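Local atomic coordinates of cytosol aminopeptidase (PDB entry 3IJ3), a protein that probably acts as a manganese-dependent metalloaminopeptidase of the M17 family, removing amino acids from the N-termini of peptides. Residues P39-M44 with P49-T54; I78-S81 with L85-V88; D234-D239 with V347-D352. All coordinates share one frame; numbering follows the deposited sequence. Where two conformers were deposited one is given.

Contact 1 of 3, residues P39-M44 with P49-T54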
loop_
_atom_site.group_PDB
_atom_site.type_symbol
_atom_site.label_atom_id
_atom_site.label_comp_id
_atom_site.label_asym_id
_atom_site.label_seq_id
_atom_site.Cartn_x
_atom_site.Cartn_y
_atom_site.Cartn_z
ATOM N N PRO A 39 50.571 16.898 21.401
ATOM C CA PRO A 39 50.369 15.467 21.213
ATOM C C PRO A 39 48.943 14.983 21.485
ATOM O O PRO A 39 48.276 15.481 22.396
ATOM C CB PRO A 39 51.332 14.835 22.222
ATOM C CG PRO A 39 51.468 15.873 23.319
ATOM C CD PRO A 39 51.423 17.197 22.574
ATOM N N ILE A 40 48.493 14.040 20.652
ATOM C CA ILE A 40 47.223 13.335 20.816
ATOM C C ILE A 40 47.654 11.907 21.125
ATOM O O ILE A 40 48.395 11.290 20.351
ATOM C CB ILE A 40 46.368 13.363 19.563
ATOM C CG1 ILE A 40 45.965 14.807 19.229
ATOM C CG2 ILE A 40 45.144 12.513 19.764
ATOM C CD1 ILE A 40 45.204 14.933 17.881
ATOM N N GLN A 41 47.184 11.374 22.242
ATOM C CA GLN A 41 47.583 10.040 22.681
ATOM C C GLN A 41 46.386 9.124 22.915
ATOM O O GLN A 41 45.500 9.469 23.687
ATOM C CB GLN A 41 48.372 10.176 23.986
ATOM C CG GLN A 41 48.824 8.849 24.632
ATOM C CD GLN A 41 49.626 9.065 25.883
ATOM O OE1 GLN A 41 49.940 10.209 26.248
ATOM N NE2 GLN A 41 49.958 7.966 26.573
ATOM N N PRO A 42 46.367 7.945 22.265
ATOM C CA PRO A 42 45.253 7.039 22.519
ATOM C C PRO A 42 45.351 6.435 23.922
ATOM O O PRO A 42 46.455 6.252 24.464
ATOM C CB PRO A 42 45.420 5.957 21.440
ATOM C CG PRO A 42 46.882 5.913 21.206
ATOM C CD PRO A 42 47.347 7.348 21.338
ATOM N N MET A 43 44.201 6.120 24.496
ATOM C CA MET A 43 44.149 5.598 25.846
ATOM C C MET A 43 42.952 4.687 26.050
ATOM O O MET A 43 41.874 4.934 25.531
ATOM C CB MET A 43 44.047 6.794 26.821
ATOM C CG MET A 43 44.045 6.465 28.332
ATOM S SD MET A 43 45.515 5.595 28.867
ATOM C CE MET A 43 46.854 6.746 28.535
ATOM N N MET A 44 43.170 3.601 26.784
ATOM C CA MET A 44 42.098 2.696 27.154
ATOM C C MET A 44 41.980 2.766 28.668
ATOM O O MET A 44 42.954 3.108 29.353
ATOM C CB MET A 44 42.357 1.269 26.672
ATOM C CG MET A 44 42.328 1.138 25.168
ATOM S SD MET A 44 42.285 -0.560 24.608
ATOM C CE MET A 44 40.606 -1.038 25.035
ATOM N N PRO A 49 45.160 4.449 34.871
ATOM C CA PRO A 49 45.698 4.615 36.221
ATOM C C PRO A 49 47.224 4.643 36.266
ATOM O O PRO A 49 47.803 5.529 36.899
ATOM C CB PRO A 49 45.139 3.397 36.970
ATOM C CG PRO A 49 43.888 3.081 36.263
ATOM C CD PRO A 49 44.178 3.354 34.815
ATOM N N ASP A 50 47.862 3.683 35.599
ATOM C CA ASP A 50 49.330 3.624 35.532
ATOM C C ASP A 50 49.913 4.818 34.789
ATOM O O ASP A 50 50.974 5.311 35.150
ATOM C CB ASP A 50 49.804 2.344 34.837
ATOM C CG ASP A 50 49.614 1.108 35.686
ATOM O OD1 ASP A 50 49.454 1.233 36.914
ATOM O OD2 ASP A 50 49.641 0.005 35.106
ATOM N N TRP A 51 49.249 5.255 33.724
ATOM C CA TRP A 51 49.730 6.406 32.985
ATOM C C TRP A 51 49.698 7.646 33.886
ATOM O O TRP A 51 50.668 8.401 33.932
ATOM C CB TRP A 51 48.911 6.660 31.721
ATOM C CG TRP A 51 49.421 7.833 30.983
ATOM C CD1 TRP A 51 50.512 7.869 30.169
ATOM C CD2 TRP A 51 48.879 9.152 30.988
ATOM N NE1 TRP A 51 50.684 9.129 29.666
ATOM C CE2 TRP A 51 49.692 9.938 30.150
ATOM C CE3 TRP A 51 47.782 9.751 31.621
ATOM C CZ2 TRP A 51 49.449 11.287 29.931
ATOM C CZ3 TRP A 51 47.549 11.094 31.410
ATOM C CH2 TRP A 51 48.377 11.846 30.570
ATOM N N LEU A 52 48.585 7.849 34.595
ATOM C CA LEU A 52 48.442 9.015 35.492
ATOM C C LEU A 52 49.563 9.092 36.512
ATOM O O LEU A 52 50.032 10.175 36.844
ATOM C CB LEU A 52 47.088 9.017 36.193
ATOM C CG LEU A 52 45.909 9.398 35.298
ATOM C CD1 LEU A 52 44.573 8.997 35.924
ATOM C CD2 LEU A 52 45.952 10.904 34.946
ATOM N N ASP A 53 50.010 7.935 36.991
ATOM C CA ASP A 53 51.105 7.886 37.956
ATOM C C ASP A 53 52.407 8.482 37.421
ATOM O O ASP A 53 53.281 8.839 38.221
ATOM C CB ASP A 53 51.352 6.448 38.416
ATOM C CG ASP A 53 50.233 5.911 39.289
ATOM O OD1 ASP A 53 49.553 6.718 39.961
ATOM O OD2 ASP A 53 50.059 4.670 39.334
ATOM N N THR A 54 52.547 8.580 36.097
ATOM C CA THR A 54 53.746 9.146 35.480
ATOM C C THR A 54 53.635 10.655 35.251
ATOM O O THR A 54 54.603 11.291 34.814
ATOM C CB THR A 54 54.048 8.503 34.095
ATOM O OG1 THR A 54 53.082 8.920 33.101
ATOM C CG2 THR A 54 54.083 6.973 34.199
HETATM O O HOH W 1 52.358 10.632 27.612
#
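The indole of Trp51 has Met43 CE on one face, offset toward the rim, and Thr54 OG1 above the opposite face, while a water lies in the ring plane at the edge that carries NE1. The ring projects from helix 48-52 toward strand 38-43, a strand of the mixed sheet in the N-terminal domain, so this is helix-on-sheet packing between two elements that follow each other closely in the chain. Tryptophan fits here because it offers a broad apolar face together with an N-H at its edge. Met43 meets the indole through a CH-pi contact: CE sits 4.1 Å from the centroid of the five-membered ring of Trp51, 26° off its normal. Methionine suits the place because its unbranched, flexible chain can bend; bends at chi2 and chi3 fold the thioether round and set the terminal methyl over the pyrrole part.

Gln41 comes to the same ring in another way. Its chain is fully extended, with CG anti to the backbone N (chi1 177°), and it carries an amide whose plane stands nearly perpendicular to the indole. NE2 of Gln41 lies 3.4 Å from Trp51 NE1, but both are donors and cannot bond to each other. Water 1 joins the two residues instead, donating a hydrogen bond to Gln41 OE1 and accepting one from Trp51 NE1; the glutamine amide supplies the acceptor this bridge needs. Arg87 and Leu89 of strand 85-91 also touch Trp51. On the helix side, Trp51 O accepts from both Thr54 N and Thr54 OG1, the hydroxyl lying in the carbonyl plane at 2.6 Å from Trp51 O.

Contact 2 of 3, residues I78-S81 with L85-V88; sequences IPES and LQRV
Ile78 O is gripped by two successive amides of the facing strand. Gln86 N donates to it at 2.8 Å, whereas Arg87 N gives only a weak bond to Ile78 O at 3.5 Å. In return Ile78 N donates to Arg87 O at 2.9 Å. Two residues, Gln86 and Arg87, thus stand opposite the single Ile78, which defines a classic beta bulge in the hairpin of strands 75-79 and 85-91. The register slips by one here, and Pro79 pairs with Leu85 in a non-hydrogen-bonded position. Proline is well suited to it, since it has no N-H to offer.

The bulge turns the Gln86 side chain toward the other strand. With CG anti to its own N (chi1 176°), the extended chain passes Ile78 CG2 and ends with NE2 3.1 Å from Pro79 O; glutamine has the length to span this distance and a polar end to place beside a carbonyl. Glu80 crosses this chain at about a right angle; bent at chi2 (-75°), it lays CD 3.5 Å from Gln86 CB, the aliphatic carbons of the glutamine lying beside the carboxylate. Beyond the hairpin, Ile78 sets its branched, apolar side chain on Val63 of helix 57-66, as befits a buried position, and Pro79 packs against Trp62 of a second subunit.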
loop_
_atom_site.group_PDB
_atom_site.type_symbol
_atom_site.label_atom_id
_atom_site.label_comp_id
_atom_site.label_asym_id
_atom_site.label_seq_id
_atom_site.Cartn_x
_atom_site.Cartn_y
_atom_site.Cartn_z
ATOM N N ILE A 78 44.183 18.405 28.168
ATOM C CA ILE A 78 44.950 18.682 29.387
ATOM C C ILE A 78 45.708 19.996 29.295
ATOM O O ILE A 78 46.481 20.199 28.375
ATOM C CB ILE A 78 45.968 17.568 29.648
ATOM C CG1 ILE A 78 45.245 16.217 29.791
ATOM C CG2 ILE A 78 46.821 17.873 30.895
ATOM C CD1 ILE A 78 46.168 15.049 29.820
ATOM N N PRO A 79 45.502 20.891 30.273
ATOM C CA PRO A 79 46.222 22.173 30.217
ATOM C C PRO A 79 47.655 22.167 30.703
ATOM O O PRO A 79 48.059 21.327 31.537
ATOM C CB PRO A 79 45.382 23.076 31.139
ATOM C CG PRO A 79 44.811 22.123 32.161
ATOM C CD PRO A 79 44.497 20.858 31.355
ATOM N N GLU A 80 48.439 23.088 30.148
ATOM C CA GLU A 80 49.781 23.360 30.609
ATOM C C GLU A 80 49.515 24.267 31.812
ATOM O O GLU A 80 48.376 24.676 31.997
ATOM C CB GLU A 80 50.567 24.166 29.584
ATOM C CG GLU A 80 50.986 23.423 28.314
ATOM C CD GLU A 80 52.146 22.463 28.540
ATOM O OE1 GLU A 80 52.501 22.205 29.716
ATOM O OE2 GLU A 80 52.707 21.970 27.525
ATOM N N SER A 81 50.542 24.603 32.590
ATOM C CA SER A 81 50.370 25.525 33.746
ATOM C C SER A 81 49.996 26.933 33.257
ATOM O O SER A 81 49.457 27.740 34.015
ATOM C CB SER A 81 51.622 25.582 34.630
ATOM O OG SER A 81 52.688 26.304 34.025
ATOM N N LEU A 85 47.117 24.373 25.740
ATOM C CA LEU A 85 46.873 22.928 25.674
ATOM C C LEU A 85 48.198 22.144 25.666
ATOM O O LEU A 85 49.069 22.376 24.819
ATOM C CB LEU A 85 46.017 22.612 24.431
ATOM C CG LEU A 85 45.337 21.254 24.222
ATOM C CD1 LEU A 85 44.367 20.945 25.335
ATOM C CD2 LEU A 85 44.582 21.212 22.886
ATOM N N GLN A 86 48.324 21.204 26.598
ATOM C CA GLN A 86 49.516 20.383 26.750
ATOM C C GLN A 86 49.413 19.079 25.924
ATOM O O GLN A 86 50.379 18.658 25.285
ATOM C CB GLN A 86 49.649 19.988 28.239
ATOM C CG GLN A 86 50.797 19.043 28.577
ATOM C CD GLN A 86 50.777 18.567 30.033
ATOM O OE1 GLN A 86 50.972 17.395 30.296
ATOM N NE2 GLN A 86 50.502 19.466 30.964
ATOM N N ARG A 87 48.240 18.459 25.958
ATOM C CA ARG A 87 48.031 17.132 25.354
ATOM C C ARG A 87 46.586 16.799 25.295
ATOM O O ARG A 87 45.796 17.317 26.072
ATOM C CB ARG A 87 48.728 16.077 26.253
ATOM C CG ARG A 87 48.417 14.578 25.996
ATOM C CD ARG A 87 49.191 13.667 26.999
ATOM N NE ARG A 87 50.611 13.995 26.969
ATOM C CZ ARG A 87 51.505 13.485 26.121
ATOM N NH1 ARG A 87 51.173 12.546 25.231
ATOM N NH2 ARG A 87 52.760 13.905 26.184
ATOM N N VAL A 88 46.218 15.923 24.367
ATOM C CA VAL A 88 44.852 15.458 24.296
ATOM C C VAL A 88 44.848 13.932 24.387
ATOM O O VAL A 88 45.538 13.250 23.624
ATOM C CB VAL A 88 44.128 15.912 23.012
ATOM C CG1 VAL A 88 42.706 15.301 22.930
ATOM C CG2 VAL A 88 44.044 17.448 22.958
#

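Contact 3 of 3, residues D234-D239 with V347-D352; sequences DLKWGD and VKEDPD. With SO4 (sulfate ion), chain G.
Lys236 and Glu349 approach from opposite directions, the ammonium of Lys236 reaching OE2 of Glu349, and nearly all the closeness of this surface contact is concentrated in one salt bridge: Lys236 NZ donates to Glu349 OE2 at 2.8 Å. The ammonium approaches on the syn side of the carboxylate, 21° out of its plane. Both residues suit the task, because their long chains, extended beyond CG, span a gap of 12.7 Å between Lys236 CA and Glu349 CA.

Around this bond the contact is loose, with little surface buried. Here a sulfate, probably from the crystallisation liquor, takes a second hydrogen bond from Lys236 NZ, at 2.6 Å to its O3, and is also held by Lys203 and Arg295. The bridge joins strand 231-237 to the segment 347-352, between helix 335-347 and strand 353-359 of the catalytic domain, where Glu349 sits in a type I turn.

Glu349 OE1 has a partner of its own in Arg297, which also pairs with Asp234. The carboxylate of Glu349 is therefore flanked by two cations, one at each oxygen, which would be expected to stabilise its negative form, while the ammonium of Lys236 is shared between two anions and probably stays charged.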
loop_
_atom_site.group_PDB
_atom_site.type_symbol
_atom_site.label_atom_id
_atom_site.label_comp_id
_atom_site.label_asym_id
_atom_site.label_seq_id
_atom_site.Cartn_x
_atom_site.Cartn_y
_atom_site.Cartn_z
ATOM N N ASP A 234 35.852 4.969 -21.546
ATOM C CA ASP A 234 36.857 3.898 -21.695
ATOM C C ASP A 234 38.248 4.501 -21.541
ATOM O O ASP A 234 38.718 5.206 -22.432
ATOM C CB ASP A 234 36.664 3.256 -23.076
ATOM C CG ASP A 234 37.534 2.003 -23.325
ATOM O OD1 ASP A 234 38.331 1.610 -22.467
ATOM O OD2 ASP A 234 37.382 1.391 -24.432
ATOM N N LEU A 235 38.852 4.295 -20.377
ATOM C CA LEU A 235 40.187 4.805 -20.066
ATOM C C LEU A 235 41.217 3.695 -20.073
ATOM O O LEU A 235 40.941 2.576 -19.600
ATOM C CB LEU A 235 40.184 5.518 -18.698
ATOM C CG LEU A 235 41.526 5.969 -18.061
ATOM C CD1 LEU A 235 41.315 7.070 -17.017
ATOM C CD2 LEU A 235 42.274 4.779 -17.410
ATOM N N LYS A 236 42.414 3.993 -20.598
ATOM C CA LYS A 236 43.518 3.042 -20.598
ATOM C C LYS A 236 44.810 3.699 -20.120
ATOM O O LYS A 236 45.076 4.861 -20.408
ATOM C CB LYS A 236 43.750 2.399 -21.969
ATOM C CG LYS A 236 42.653 1.435 -22.349
ATOM C CD LYS A 236 42.894 0.719 -23.666
ATOM C CE LYS A 236 41.912 -0.457 -23.795
ATOM N NZ LYS A 236 42.121 -1.268 -25.033
ATOM N N TRP A 237 45.609 2.916 -19.411
ATOM C CA TRP A 237 46.895 3.370 -18.884
ATOM C C TRP A 237 47.827 2.207 -18.660
ATOM O O TRP A 237 47.394 1.105 -18.372
ATOM C CB TRP A 237 46.665 4.085 -17.538
ATOM C CG TRP A 237 47.878 4.443 -16.732
ATOM C CD1 TRP A 237 48.490 5.643 -16.698
ATOM C CD2 TRP A 237 48.597 3.595 -15.814
ATOM N NE1 TRP A 237 49.561 5.615 -15.830
ATOM C CE2 TRP A 237 49.637 4.371 -15.262
ATOM C CE3 TRP A 237 48.444 2.271 -15.386
ATOM C CZ2 TRP A 237 50.546 3.856 -14.319
ATOM C CZ3 TRP A 237 49.344 1.754 -14.464
ATOM C CH2 TRP A 237 50.379 2.548 -13.933
ATOM N N GLY A 238 49.125 2.460 -18.801
ATOM C CA GLY A 238 50.104 1.455 -18.464
ATOM C C GLY A 238 50.781 0.770 -19.620
ATOM O O GLY A 238 50.383 0.926 -20.777
ATOM N N ASP A 239 51.800 -0.011 -19.273
ATOM C CA ASP A 239 52.600 -0.759 -20.236
ATOM C C ASP A 239 51.742 -1.805 -20.925
ATOM O O ASP A 239 51.116 -2.624 -20.261
ATOM C CB ASP A 239 53.773 -1.423 -19.511
ATOM C CG ASP A 239 54.803 -2.032 -20.467
ATOM O OD1 ASP A 239 54.440 -2.518 -21.562
ATOM O OD2 ASP A 239 55.995 -2.036 -20.102
ATOM N N VAL A 347 35.697 -8.459 -21.697
ATOM C CA VAL A 347 36.106 -9.854 -21.921
ATOM C C VAL A 347 36.806 -10.104 -23.265
ATOM O O VAL A 347 37.587 -11.041 -23.381
ATOM C CB VAL A 347 34.930 -10.871 -21.751
ATOM C CG1 VAL A 347 34.419 -10.885 -20.312
ATOM C CG2 VAL A 347 33.849 -10.612 -22.743
ATOM N N LYS A 348 36.527 -9.276 -24.269
ATOM C CA LYS A 348 37.132 -9.433 -25.595
ATOM C C LYS A 348 38.657 -9.451 -25.576
ATOM O O LYS A 348 39.275 -10.080 -26.425
ATOM C CB LYS A 348 36.658 -8.333 -26.547
ATOM C CG LYS A 348 35.196 -8.424 -26.952
ATOM C CD LYS A 348 34.839 -7.298 -27.922
ATOM C CE LYS A 348 33.365 -7.322 -28.316
ATOM N NZ LYS A 348 32.977 -8.503 -29.161
ATOM N N GLU A 349 39.261 -8.768 -24.612
ATOM C CA GLU A 349 40.723 -8.711 -24.491
ATOM C C GLU A 349 41.333 -9.862 -23.682
ATOM O O GLU A 349 42.558 -9.904 -23.505
ATOM C CB GLU A 349 41.132 -7.391 -23.814
ATOM C CG GLU A 349 40.808 -6.158 -24.614
ATOM C CD GLU A 349 41.323 -4.884 -23.976
ATOM O OE1 GLU A 349 41.117 -4.697 -22.752
ATOM O OE2 GLU A 349 41.891 -4.041 -24.721
ATOM N N ASP A 350 40.502 -10.772 -23.165
ATOM C CA ASP A 350 40.977 -11.878 -22.327
ATOM C C ASP A 350 41.910 -11.331 -21.214
ATOM O O ASP A 350 43.075 -11.737 -21.086
ATOM C CB ASP A 350 41.707 -12.945 -23.156
ATOM C CG ASP A 350 41.960 -14.215 -22.364
ATOM O OD1 ASP A 350 41.212 -14.464 -21.388
ATOM O OD2 ASP A 350 42.906 -14.957 -22.704
ATOM N N PRO A 351 41.394 -10.394 -20.414
ATOM C CA PRO A 351 42.199 -9.779 -19.379
ATOM C C PRO A 351 42.556 -10.736 -18.260
ATOM O O PRO A 351 41.904 -11.783 -18.099
ATOM C CB PRO A 351 41.296 -8.635 -18.868
ATOM C CG PRO A 351 39.920 -9.095 -19.112
ATOM C CD PRO A 351 39.985 -9.982 -20.338
ATOM N N ASP A 352 43.589 -10.387 -17.490
ATOM C CA ASP A 352 44.010 -11.219 -16.357
ATOM C C ASP A 352 42.990 -11.169 -15.217
ATOM O O ASP A 352 42.855 -12.135 -14.452
ATOM C CB ASP A 352 45.370 -10.754 -15.832
ATOM C CG ASP A 352 46.038 -11.774 -14.934
ATOM O OD1 ASP A 352 46.202 -12.929 -15.371
ATOM O OD2 ASP A 352 46.482 -11.424 -13.821
HETATM S S SO4 G . 44.931 -0.915 -26.881
HETATM O O1 SO4 G . 44.811 0.539 -26.867
HETATM O O2 SO4 G . 46.291 -1.290 -27.259
HETATM O O3 SO4 G . 44.658 -1.437 -25.553
HETATM O O4 SO4 G . 44.000 -1.494 -27.842
#

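How the contacts relate
Contacts 1 and 2 belong to the N-terminal domain and share one sheet, their centres 13 Å apart. Strand 38-43 runs beside strand 85-91, and probable backbone hydrogen bonds link them: Gln41 N to Val88 O and Pro39 O to Val88 N, both at 2.9 Å. Strand 85-91 thus lies between strand 75-79, its hairpin partner in contact 2, and strand 38-43 of contact 1. Contact 3 lies across the chain's centre in the catalytic domain, its centre about 52 Å from that of contact 1 and about 55 Å from that of contact 2. That domain also holds the lithium ion site formed by Lys250, Asp255, Asp273 and Glu334, none of which belongs to the three contacts.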